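PDB 5IHS: endoglucanase, glycoside hydrolase family 5 protein from Cytophaga hutchinsonii, which probably hydrolyses internal beta-1,4-glucosidic bonds of cellulose chains as an endoglucanase with a TIM-barrel fold. Local coordinates for residues L57-W62 with D123-E128; V83-M88 with I154-N159; K105-V110 with A144-N149. All coordinates share one frame; numbering follows the deposited sequence.

Contact 1: residues L57-W62 with D123-E128; sequences LFWSQW and DYHSHE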
# COMPACT_ATOMS: atom_id res chain seq x y z
N LEU A 57 -6.38 3.91 2.70
CA LEU A 57 -7.11 4.41 3.85
C LEU A 57 -6.10 4.89 4.89
O LEU A 57 -4.91 4.56 4.86
CB LEU A 57 -8.04 3.32 4.38
CG LEU A 57 -9.04 2.79 3.35
CD1 LEU A 57 -9.79 1.59 3.85
CD2 LEU A 57 -10.01 3.86 2.87
N PHE A 58 -6.59 5.70 5.81
CA PHE A 58 -5.79 6.24 6.91
C PHE A 58 -5.86 5.27 8.08
O PHE A 58 -6.68 4.35 8.10
CB PHE A 58 -6.41 7.60 7.26
CG PHE A 58 -5.67 8.48 8.27
CD1 PHE A 58 -4.76 9.44 7.84
CD2 PHE A 58 -6.02 8.46 9.61
CE1 PHE A 58 -4.16 10.30 8.76
CE2 PHE A 58 -5.43 9.34 10.52
CZ PHE A 58 -4.51 10.25 10.09
N TRP A 59 -5.00 5.48 9.08
CA TRP A 59 -4.99 4.71 10.32
C TRP A 59 -6.38 4.21 10.71
O TRP A 59 -7.28 5.01 10.97
CB TRP A 59 -4.50 5.58 11.46
CG TRP A 59 -3.08 6.05 11.37
CD1 TRP A 59 -2.60 7.15 10.72
CD2 TRP A 59 -1.98 5.47 12.04
NE1 TRP A 59 -1.25 7.27 10.93
CE2 TRP A 59 -0.84 6.24 11.74
CE3 TRP A 59 -1.84 4.35 12.87
CZ2 TRP A 59 0.42 5.93 12.25
CZ3 TRP A 59 -0.60 4.05 13.38
CH2 TRP A 59 0.52 4.83 13.07
N SER A 60 -6.54 2.89 10.82
CA SER A 60 -7.86 2.30 11.02
C SER A 60 -8.51 2.73 12.33
O SER A 60 -9.74 2.79 12.41
CB SER A 60 -7.75 0.78 10.98
OG SER A 60 -6.85 0.27 11.94
N GLN A 61 -7.72 3.00 13.37
CA GLN A 61 -8.33 3.34 14.65
C GLN A 61 -8.82 4.79 14.70
O GLN A 61 -9.60 5.14 15.59
CB GLN A 61 -7.40 3.01 15.84
CG GLN A 61 -6.21 3.93 16.06
CD GLN A 61 -4.96 3.48 15.31
OE1 GLN A 61 -5.01 3.17 14.11
NE2 GLN A 61 -3.83 3.44 16.01
N TRP A 62 -8.40 5.62 13.75
CA TRP A 62 -8.75 7.03 13.75
C TRP A 62 -9.63 7.46 12.58
O TRP A 62 -10.31 8.49 12.69
CB TRP A 62 -7.47 7.88 13.79
CG TRP A 62 -6.67 7.66 15.05
CD1 TRP A 62 -7.16 7.50 16.32
CD2 TRP A 62 -5.25 7.55 15.16
NE1 TRP A 62 -6.13 7.29 17.20
CE2 TRP A 62 -4.95 7.32 16.51
CE3 TRP A 62 -4.21 7.62 14.23
CZ2 TRP A 62 -3.64 7.17 16.97
CZ3 TRP A 62 -2.91 7.46 14.69
CH2 TRP A 62 -2.64 7.24 16.04
N ASP A 123 -2.16 -3.93 5.39
CA ASP A 123 -1.00 -3.19 5.91
C ASP A 123 -0.98 -3.20 7.44
O ASP A 123 -1.88 -2.65 8.09
CB ASP A 123 -1.04 -1.77 5.35
CG ASP A 123 -0.21 -0.75 6.13
OD1 ASP A 123 0.86 -1.08 6.68
OD2 ASP A 123 -0.68 0.44 6.13
N TYR A 124 0.05 -3.82 7.99
CA TYR A 124 0.35 -3.79 9.43
C TYR A 124 1.03 -2.46 9.69
O TYR A 124 2.24 -2.30 9.49
CB TYR A 124 1.23 -4.99 9.77
CG TYR A 124 1.25 -5.38 11.23
CD1 TYR A 124 0.15 -6.01 11.81
CD2 TYR A 124 2.37 -5.17 12.02
CE1 TYR A 124 0.16 -6.39 13.14
CE2 TYR A 124 2.38 -5.56 13.35
CZ TYR A 124 1.27 -6.17 13.90
OH TYR A 124 1.25 -6.57 15.22
N HIS A 125 0.22 -1.47 10.09
CA HIS A 125 0.62 -0.07 10.03
C HIS A 125 1.34 0.31 11.32
O HIS A 125 0.82 0.99 12.20
CB HIS A 125 -0.58 0.82 9.73
CG HIS A 125 -0.19 2.14 9.15
ND1 HIS A 125 0.11 2.31 7.82
CD2 HIS A 125 -0.06 3.36 9.74
CE1 HIS A 125 0.40 3.58 7.60
NE2 HIS A 125 0.31 4.23 8.75
N SER A 126 2.58 -0.19 11.41
CA SER A 126 3.42 -0.09 12.59
C SER A 126 4.75 0.57 12.27
O SER A 126 5.28 0.46 11.16
CB SER A 126 3.71 -1.50 13.13
OG SER A 126 4.56 -1.47 14.27
N HIS A 127 5.31 1.23 13.30
CA HIS A 127 6.67 1.75 13.31
C HIS A 127 7.61 0.94 14.19
O HIS A 127 8.77 1.32 14.36
CB HIS A 127 6.69 3.21 13.81
CG HIS A 127 6.01 4.19 12.90
ND1 HIS A 127 6.36 4.34 11.58
CD2 HIS A 127 5.00 5.07 13.14
CE1 HIS A 127 5.59 5.28 11.04
NE2 HIS A 127 4.77 5.75 11.97
N GLU A 128 7.14 -0.17 14.76
CA GLU A 128 7.95 -0.92 15.72
C GLU A 128 7.50 -2.38 15.79
O GLU A 128 7.47 -2.99 16.86
CB GLU A 128 7.95 -0.24 17.09
CG GLU A 128 6.61 -0.12 17.72
CD GLU A 128 6.69 0.47 19.12
OE1 GLU A 128 7.43 1.45 19.30
OE2 GLU A 128 6.03 -0.06 20.04
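Trp59 and His125 carry nearly all of this contact, as a T-shaped aromatic pair in which the imidazole stands edge-on over the indole. His125 CD2 lies over the middle of the indole, 3.6 Å from Trp59 CE2. The ring planes meet at 82°, and the centroid of the His125 ring lies 4.5 Å from that of the six-membered ring of Trp59. A tryptophan suits this place because its broad face can take the edge of the imidazole on one side while Trp62 CZ3 meets the opposite face nearer the rim. His125 reaches inward with CG anti to its backbone N (chi1 -158°), and its ND1 gives a 2.6 Å hydrogen bond to the syn lone pair of Asp123 OD2, an oxygen that lies 16° out of the imidazole plane. That bond, with Trp282 lying almost parallel to the ring, should limit its rotation. The pair sits at the C-terminal mouth of the eight-stranded barrel, the end that carries the active site in glycoside hydrolase family 5. Strand 119-125 ends here in an inverse gamma turn centred on His125, with Ser126 N bonded to Tyr124 O at 2.9 Å. His127 comes to the edge of the indole rather than over a face, its NE2 4.4 Å from Trp59 CZ2, while its ND1 is hydrogen-bonded to Glu160 O. Ser126 OG accepts from Glu128 N, an ST turn that spans His127.

Contact 2: residues V83-M88 with I154-N159; sequences VVRAAM and IYEVYN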
# COMPACT_ATOMS: atom_id res chain seq x y z
N VAL A 83 -6.34 -1.00 -6.74
CA VAL A 83 -5.91 -1.52 -5.45
C VAL A 83 -6.36 -0.52 -4.39
O VAL A 83 -6.43 0.69 -4.64
CB VAL A 83 -4.37 -1.75 -5.43
CG1 VAL A 83 -3.59 -0.45 -5.68
CG2 VAL A 83 -3.91 -2.42 -4.14
N VAL A 84 -6.66 -1.04 -3.20
CA VAL A 84 -6.94 -0.24 -2.01
C VAL A 84 -6.10 -0.81 -0.87
O VAL A 84 -5.90 -2.03 -0.79
CB VAL A 84 -8.46 -0.24 -1.67
CG1 VAL A 84 -9.00 -1.64 -1.42
CG2 VAL A 84 -8.76 0.66 -0.48
N ARG A 85 -5.64 0.06 0.01
CA ARG A 85 -4.78 -0.32 1.14
C ARG A 85 -5.50 -0.08 2.46
O ARG A 85 -5.96 1.03 2.73
CB ARG A 85 -3.46 0.44 1.08
CG ARG A 85 -2.51 0.27 2.25
CD ARG A 85 -1.24 1.00 1.91
NE ARG A 85 -0.11 0.90 2.83
CZ ARG A 85 0.38 1.89 3.57
NH1 ARG A 85 -0.26 3.04 3.75
NH2 ARG A 85 1.55 1.71 4.17
N ALA A 86 -5.59 -1.13 3.27
CA ALA A 86 -6.17 -1.09 4.61
C ALA A 86 -5.03 -0.91 5.60
O ALA A 86 -4.24 -1.83 5.80
CB ALA A 86 -6.95 -2.38 4.88
N ALA A 87 -4.94 0.28 6.20
CA ALA A 87 -3.82 0.67 7.06
C ALA A 87 -4.21 0.40 8.52
O ALA A 87 -4.69 1.29 9.23
CB ALA A 87 -3.46 2.14 6.84
N MET A 88 -3.98 -0.83 8.97
CA MET A 88 -4.40 -1.23 10.30
C MET A 88 -3.41 -0.71 11.34
O MET A 88 -2.26 -1.16 11.41
CB MET A 88 -4.49 -2.75 10.40
CG MET A 88 -5.17 -3.17 11.69
SD MET A 88 -5.23 -4.93 12.03
CE MET A 88 -3.49 -5.27 12.25
N ILE A 154 -2.61 -8.79 -1.14
CA ILE A 154 -1.21 -8.41 -1.01
C ILE A 154 -0.97 -8.12 0.47
O ILE A 154 -1.76 -7.40 1.09
CB ILE A 154 -0.91 -7.16 -1.86
CG1 ILE A 154 -1.20 -7.42 -3.34
CG2 ILE A 154 0.53 -6.69 -1.65
CD1 ILE A 154 -1.32 -6.15 -4.17
N TYR A 155 0.08 -8.70 1.05
CA TYR A 155 0.40 -8.49 2.46
C TYR A 155 1.50 -7.45 2.60
O TYR A 155 2.47 -7.47 1.84
CB TYR A 155 0.86 -9.78 3.12
CG TYR A 155 -0.10 -10.94 2.99
CD1 TYR A 155 -1.12 -11.13 3.90
CD2 TYR A 155 0.02 -11.85 1.96
CE1 TYR A 155 -1.99 -12.19 3.79
CE2 TYR A 155 -0.84 -12.93 1.84
CZ TYR A 155 -1.85 -13.09 2.76
OH TYR A 155 -2.74 -14.14 2.66
N GLU A 156 1.38 -6.56 3.59
CA GLU A 156 2.40 -5.55 3.89
C GLU A 156 2.70 -5.66 5.38
O GLU A 156 1.92 -5.22 6.23
CB GLU A 156 1.91 -4.17 3.46
CG GLU A 156 2.88 -3.05 3.82
CD GLU A 156 2.42 -1.68 3.38
OE1 GLU A 156 1.27 -1.53 2.90
OE2 GLU A 156 3.25 -0.72 3.50
N VAL A 157 3.84 -6.28 5.71
CA VAL A 157 4.07 -6.76 7.07
C VAL A 157 4.64 -5.74 8.04
O VAL A 157 4.62 -5.98 9.26
CB VAL A 157 4.95 -8.03 7.07
CG1 VAL A 157 4.26 -9.15 6.31
CG2 VAL A 157 6.34 -7.76 6.52
N TYR A 158 5.13 -4.60 7.56
CA TYR A 158 5.76 -3.62 8.46
C TYR A 158 5.79 -2.26 7.73
O TYR A 158 6.78 -1.94 7.07
CB TYR A 158 7.17 -4.08 8.83
CG TYR A 158 7.87 -3.33 9.94
CD1 TYR A 158 7.43 -2.09 10.39
CD2 TYR A 158 8.99 -3.88 10.55
CE1 TYR A 158 8.10 -1.41 11.40
CE2 TYR A 158 9.66 -3.22 11.56
CZ TYR A 158 9.21 -1.99 11.98
OH TYR A 158 9.84 -1.28 12.98
N ASN A 159 4.73 -1.46 7.91
CA ASN A 159 4.59 -0.18 7.21
C ASN A 159 5.89 0.62 7.10
O ASN A 159 6.40 0.82 5.99
CB ASN A 159 3.53 0.64 7.94
CG ASN A 159 3.44 2.06 7.43
OD1 ASN A 159 3.41 2.29 6.23
ND2 ASN A 159 3.42 3.03 8.34
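Arg85 grips Glu156 side-on with two nitrogens, one for each carboxylate oxygen. Arg85 NE gives an almost straight hydrogen bond to Glu156 OE1, 2.8 Å long with an N-H...O angle of 174°, and Arg85 NH2 reaches Glu156 OE2 at 3.0 Å. Both oxygens are approached on their syn side and lie close to the guanidinium plane, yet the two flat groups are twisted 34° apart, so the side-on, two-nitrogen salt bridge is skewed rather than coplanar. Arg85 NH2 has Asn159 OD1 as a second partner, weakly bonded at 2.8 Å because the N-H...O angle is only 129°. An arginine suits the place because its extended chain, CG anti to the backbone N, carries a flat, positively charged group with several N-H donors into the barrel interior. All three residues are buried, so their polar groups must be met locally. The remaining nitrogen, NH1, forms a salt bridge with Glu248 and a hydrogen bond with Ser56, while Glu156 OE2 is also held by Thr247. A methionine in place of Arg85 would probably leave Glu156 without its charged partner, break the link to Glu248 and take this donor from Asn159 OD1. Strand 119-125 lies between strands 83-89 and 153-156 in the barrel sheet, so these side chains meet across its inner face, with His220 of strand 215-221 touching all three; outside, Met88 and Tyr155 turn to helix 133-147.

Contact 3: residues K105-V110 with A144-N149; sequences KVMEVV and AKKYGN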
# COMPACT_ATOMS: atom_id res chain seq x y z
N LYS A 105 -12.28 -4.21 10.77
CA LYS A 105 -12.23 -3.14 9.78
C LYS A 105 -11.43 -3.57 8.56
O LYS A 105 -11.81 -3.30 7.42
CB LYS A 105 -11.62 -1.88 10.38
CG LYS A 105 -12.44 -1.23 11.46
CD LYS A 105 -11.62 -0.16 12.17
CE LYS A 105 -12.36 0.44 13.34
NZ LYS A 105 -11.46 1.28 14.13
N VAL A 106 -10.27 -4.21 8.80
CA VAL A 106 -9.47 -4.72 7.69
C VAL A 106 -10.27 -5.72 6.86
O VAL A 106 -10.29 -5.64 5.63
CB VAL A 106 -8.17 -5.35 8.22
CG1 VAL A 106 -7.42 -6.08 7.11
CG2 VAL A 106 -7.28 -4.31 8.87
N MET A 107 -10.91 -6.67 7.53
CA MET A 107 -11.64 -7.71 6.81
C MET A 107 -12.81 -7.13 6.03
O MET A 107 -13.13 -7.64 4.95
CB MET A 107 -12.10 -8.80 7.77
CG MET A 107 -10.94 -9.62 8.31
SD MET A 107 -11.43 -11.08 9.23
CE MET A 107 -12.32 -10.32 10.58
N GLU A 108 -13.45 -6.09 6.53
CA GLU A 108 -14.53 -5.48 5.77
C GLU A 108 -14.00 -4.92 4.45
O GLU A 108 -14.63 -5.08 3.40
CB GLU A 108 -15.21 -4.40 6.60
CG GLU A 108 -16.45 -3.81 5.94
CD GLU A 108 -17.63 -4.81 5.78
OE1 GLU A 108 -17.56 -5.92 6.34
OE2 GLU A 108 -18.62 -4.48 5.09
N VAL A 109 -12.83 -4.28 4.48
CA VAL A 109 -12.24 -3.75 3.26
C VAL A 109 -11.78 -4.87 2.33
O VAL A 109 -12.00 -4.82 1.12
CB VAL A 109 -11.12 -2.75 3.61
CG1 VAL A 109 -10.33 -2.33 2.38
CG2 VAL A 109 -11.74 -1.53 4.31
N VAL A 110 -11.10 -5.88 2.88
CA VAL A 110 -10.69 -7.03 2.07
C VAL A 110 -11.90 -7.68 1.42
O VAL A 110 -11.88 -7.98 0.21
CB VAL A 110 -9.90 -8.04 2.93
CG1 VAL A 110 -9.65 -9.33 2.15
CG2 VAL A 110 -8.59 -7.43 3.40
N ALA A 144 -3.90 -15.03 6.44
CA ALA A 144 -3.50 -15.98 5.41
C ALA A 144 -4.37 -17.23 5.45
O ALA A 144 -4.71 -17.79 4.40
CB ALA A 144 -2.02 -16.32 5.59
N LYS A 145 -4.74 -17.70 6.64
CA LYS A 145 -5.61 -18.87 6.70
C LYS A 145 -6.96 -18.57 6.07
O LYS A 145 -7.53 -19.42 5.37
CB LYS A 145 -5.77 -19.34 8.14
CG LYS A 145 -6.55 -20.66 8.27
CD LYS A 145 -6.56 -21.21 9.69
CE LYS A 145 -7.26 -22.56 9.75
NZ LYS A 145 -7.32 -23.15 11.13
N LYS A 146 -7.49 -17.38 6.30
CA LYS A 146 -8.81 -17.05 5.78
C LYS A 146 -8.78 -16.74 4.29
O LYS A 146 -9.65 -17.19 3.54
CB LYS A 146 -9.40 -15.87 6.55
CG LYS A 146 -10.79 -15.47 6.06
CD LYS A 146 -11.50 -14.54 7.02
CE LYS A 146 -12.95 -14.26 6.60
NZ LYS A 146 -13.53 -13.15 7.38
N TYR A 147 -7.78 -15.98 3.84
CA TYR A 147 -7.78 -15.43 2.49
C TYR A 147 -6.71 -16.04 1.59
O TYR A 147 -6.53 -15.58 0.46
CB TYR A 147 -7.61 -13.92 2.56
CG TYR A 147 -8.74 -13.20 3.28
CD1 TYR A 147 -10.00 -13.13 2.71
CD2 TYR A 147 -8.55 -12.60 4.51
CE1 TYR A 147 -11.04 -12.46 3.34
CE2 TYR A 147 -9.58 -11.93 5.15
CZ TYR A 147 -10.82 -11.87 4.56
OH TYR A 147 -11.84 -11.20 5.22
N GLY A 148 -6.01 -17.08 2.06
CA GLY A 148 -4.81 -17.55 1.38
C GLY A 148 -5.01 -17.99 -0.05
O GLY A 148 -4.10 -17.88 -0.87
N ASN A 149 -6.19 -18.51 -0.39
CA ASN A 149 -6.42 -19.01 -1.74
C ASN A 149 -6.96 -17.95 -2.72
O ASN A 149 -7.50 -18.32 -3.77
CB ASN A 149 -7.38 -20.20 -1.71
CG ASN A 149 -7.25 -21.11 -2.93
OD1 ASN A 149 -6.19 -21.18 -3.55
ND2 ASN A 149 -8.33 -21.81 -3.27
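A turn of helix 99-116 and the end of helix 133-147 with the loop that follows come together with the CA atoms of Val110 and Tyr147 as their nearest pair, 8.9 Å apart, a spacing that is bridged by side chains. The largest of these is the phenol of Tyr147, which reaches toward helix 99-116 while Val110 comes to meet it from the opposite direction. Val110 CG1, set anti to its backbone N (chi1 171°), sits over the middle of the ring in a CH-pi contact, 3.7 Å from the Tyr147 centroid and 13° off the ring normal. The other face of the ring is covered by its own neighbour: Lys146 CG lies 3.7 Å above the plane of Tyr147, so the phenol is clasped between a valine methyl and a lysine chain. Met107 closes the far end. Its CB lies 3.5 Å from Tyr147 OH, and its CG packs near the ring edge, 4.1 Å from CE2 of Tyr147. The flexible thioether suits this partly exposed position; in the crystal, where Met107 also meets a neighbouring molecule, its chain bends and brings Met107 SD to 3.5 Å from Lys146 NZ. That ammonium reaches back to a weak hydrogen bond with Tyr147 OH, whose stronger partner is Asn111 OD1, one residue beyond Val110. A tyrosine thus serves twice, as a flat apolar plate and as a polar tip. Further in, Val110 and Tyr147 both rest on Ile153 of strand 153-156, and Val110 also on Val120 and Ile122. Consecutive helices packed side by side against the parallel strands they connect are the outer layer of a TIM barrel, built from successive beta-alpha-beta crossovers.

How the contacts relate
All three contacts belong to the same TIM barrel but to different layers of it. Contact 2 crosses the barrel interior, its centre about 5 Å from that of the chain; contact 1 lies at the mouth, about 9 Å from contact 2 between centres, and contact 3 joins two outer helices, about 11 Å from contact 2 and 16 Å from contact 1. Along the chain, contact 3 is nested between the segments of contact 2, while those of contact 1 alternate with both. Strand 119-125, sheet neighbour of strands 83-89 and 153-156, ties contacts 1 and 2 together. The three thus sample one run of beta-alpha units, from the helical shell through the barrel interior to the strand-end mouth where family 5 enzymes carry the active site.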